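Local coordinates for protein tRNA-splicing endonuclease (Sulfolobus tokodaii, PDB 2CV8) that probably removes introns from precursor tRNA, cutting at both splice sites to leave 2',3'-cyclic phosphate and 5'-hydroxyl ends, at residues S49-V54 / I89-Y94. Residues are numbered along the deposited sequence; the frame is centred on the assembly and turned at random.
Sequences SLIEGV and ILYSVY
Glu-52 OE2 is the best-held polar atom, with two partners: a hydrogen bond from the backbone N of Gly-28 and a long, weak ion pair with Arg-105. The other carboxylate oxygen, OE1, takes a weak bond from Ser-49 N at 3.4 Å. Ser-49 OG in turn accepts, also weakly, from Glu-52 N at 3.4 Å, which completes a capping box at the start of helix 50-58. The axes of segments 50-54 and 89-94 cross at -53° and approach to 10.0 Å, and Ile-51 fills the crossing. With CG1 anti to its carbonyl carbon, Ile-51 sends CD1 against Leu-90 CB at 3.5 Å, the two side chains meeting at about a right angle. Its other branch, CG2, anti to the backbone N, rests on the root of Tyr-94, 3.4 Å from CG. Both tyrosines hold CG anti to their own backbone N and reach across to helix 50-58. The Tyr-91 ring turns its edge to Ile-51 O, and its CE1 lies 3.8 Å from the Val-54 CG1 methyl; the side chains of Val-54 and Tyr-91 both also touch Phe-73 of helix 73-83. Further along, Tyr-94 OH lies 3.8 Å from Glu-52 CG, ring and carboxylate planes nearly perpendicular. An alanine in place of Tyr-94 would remove the ring that Ile-51 CG2 and Glu-52 CG lean on and would probably loosen the packing between the helices. Apolar side chains and tyrosine rings thus join the N-terminal domain to the catalytic one, while the polar end of Glu-52 is spent on the capping box, Gly-28 and, weakly, Arg-105.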
loop_
_atom_site.group_PDB
_atom_site.type_symbol
_atom_site.label_atom_id
_atom_site.label_comp_id
_atom_site.label_asym_id
_atom_site.label_seq_id
_atom_site.Cartn_x
_atom_site.Cartn_y
_atom_site.Cartn_z
ATOM N N SER B 49 2.292 16.371 -21.651
ATOM C CA SER B 49 2.746 14.994 -21.705
ATOM C C SER B 49 1.711 14.224 -22.513
ATOM O O SER B 49 0.576 14.689 -22.670
ATOM C CB SER B 49 2.831 14.416 -20.298
ATOM O OG SER B 49 1.562 14.395 -19.667
ATOM N N LEU B 50 2.090 13.060 -23.039
ATOM C CA LEU B 50 1.142 12.270 -23.811
ATOM C C LEU B 50 -0.128 11.989 -23.014
ATOM O O LEU B 50 -1.230 12.042 -23.561
ATOM C CB LEU B 50 1.779 10.960 -24.270
ATOM C CG LEU B 50 2.564 11.108 -25.573
ATOM C CD1 LEU B 50 3.376 9.853 -25.857
ATOM C CD2 LEU B 50 1.582 11.404 -26.702
ATOM N N ILE B 51 0.021 11.706 -21.722
ATOM C CA ILE B 51 -1.138 11.435 -20.879
ATOM C C ILE B 51 -2.105 12.624 -20.901
ATOM O O ILE B 51 -3.310 12.442 -21.049
ATOM C CB ILE B 51 -0.704 11.116 -19.434
ATOM C CG1 ILE B 51 -0.045 9.741 -19.398
ATOM C CG2 ILE B 51 -1.892 11.105 -18.503
ATOM C CD1 ILE B 51 0.436 9.341 -18.027
ATOM N N GLU B 52 -1.576 13.834 -20.762
ATOM C CA GLU B 52 -2.404 15.032 -20.794
ATOM C C GLU B 52 -2.983 15.263 -22.198
ATOM O O GLU B 52 -4.179 15.533 -22.364
ATOM C CB GLU B 52 -1.582 16.256 -20.398
ATOM C CG GLU B 52 -1.115 16.245 -18.974
ATOM C CD GLU B 52 -0.451 17.541 -18.588
ATOM O OE1 GLU B 52 0.596 17.871 -19.179
ATOM O OE2 GLU B 52 -0.980 18.234 -17.695
ATOM N N GLY B 53 -2.120 15.170 -23.207
ATOM C CA GLY B 53 -2.564 15.375 -24.572
ATOM C C GLY B 53 -3.662 14.418 -25.008
ATOM O O GLY B 53 -4.648 14.827 -25.629
ATOM N N VAL B 54 -3.489 13.139 -24.694
ATOM C CA VAL B 54 -4.469 12.135 -25.060
ATOM C C VAL B 54 -5.794 12.457 -24.369
ATOM O O VAL B 54 -6.863 12.306 -24.962
ATOM C CB VAL B 54 -3.972 10.698 -24.678
ATOM C CG1 VAL B 54 -5.071 9.663 -24.921
ATOM C CG2 VAL B 54 -2.749 10.337 -25.515
ATOM N N ILE B 89 -2.056 2.027 -17.297
ATOM C CA ILE B 89 -2.526 2.242 -15.943
ATOM C C ILE B 89 -2.436 3.698 -15.553
ATOM O O ILE B 89 -3.278 4.183 -14.787
ATOM C CB ILE B 89 -1.770 1.375 -14.916
ATOM C CG1 ILE B 89 -0.294 1.736 -14.884
ATOM C CG2 ILE B 89 -1.931 -0.079 -15.269
ATOM C CD1 ILE B 89 0.454 1.055 -13.758
ATOM N N LEU B 90 -1.431 4.399 -16.088
ATOM C CA LEU B 90 -1.251 5.821 -15.784
ATOM C C LEU B 90 -2.351 6.689 -16.387
ATOM O O LEU B 90 -2.839 7.618 -15.744
ATOM C CB LEU B 90 0.110 6.317 -16.278
ATOM C CG LEU B 90 1.332 5.859 -15.475
ATOM C CD1 LEU B 90 2.581 6.321 -16.167
ATOM C CD2 LEU B 90 1.270 6.388 -14.054
ATOM N N TYR B 91 -2.745 6.390 -17.620
ATOM C CA TYR B 91 -3.801 7.162 -18.253
ATOM C C TYR B 91 -5.142 6.840 -17.590
ATOM O O TYR B 91 -6.009 7.705 -17.454
ATOM C CB TYR B 91 -3.886 6.871 -19.757
ATOM C CG TYR B 91 -5.019 7.628 -20.415
ATOM C CD1 TYR B 91 -4.913 8.999 -20.676
ATOM C CD2 TYR B 91 -6.236 6.999 -20.689
ATOM C CE1 TYR B 91 -5.995 9.725 -21.190
ATOM C CE2 TYR B 91 -7.319 7.714 -21.193
ATOM C CZ TYR B 91 -7.192 9.076 -21.443
ATOM O OH TYR B 91 -8.268 9.777 -21.942
ATOM N N SER B 92 -5.313 5.593 -17.177
ATOM C CA SER B 92 -6.554 5.191 -16.529
ATOM C C SER B 92 -6.799 5.988 -15.260
ATOM O O SER B 92 -7.917 6.458 -15.034
ATOM C CB SER B 92 -6.541 3.691 -16.215
ATOM O OG SER B 92 -6.591 2.932 -17.415
ATOM N N VAL B 93 -5.763 6.151 -14.436
ATOM C CA VAL B 93 -5.926 6.922 -13.207
ATOM C C VAL B 93 -5.998 8.417 -13.541
ATOM O O VAL B 93 -6.814 9.147 -12.969
ATOM C CB VAL B 93 -4.762 6.701 -12.191
ATOM C CG1 VAL B 93 -5.050 7.466 -10.898
ATOM C CG2 VAL B 93 -4.597 5.230 -11.872
ATOM N N TYR B 94 -5.156 8.876 -14.463
ATOM C CA TYR B 94 -5.184 10.287 -14.824
ATOM C C TYR B 94 -6.592 10.688 -15.217
ATOM O O TYR B 94 -7.175 11.617 -14.647
ATOM C CB TYR B 94 -4.272 10.593 -16.007
ATOM C CG TYR B 94 -4.259 12.072 -16.336
ATOM C CD1 TYR B 94 -3.409 12.944 -15.673
ATOM C CD2 TYR B 94 -5.141 12.599 -17.261
ATOM C CE1 TYR B 94 -3.439 14.305 -15.922
ATOM C CE2 TYR B 94 -5.190 13.963 -17.516
ATOM C CZ TYR B 94 -4.338 14.813 -16.841
ATOM O OH TYR B 94 -4.427 16.163 -17.057
#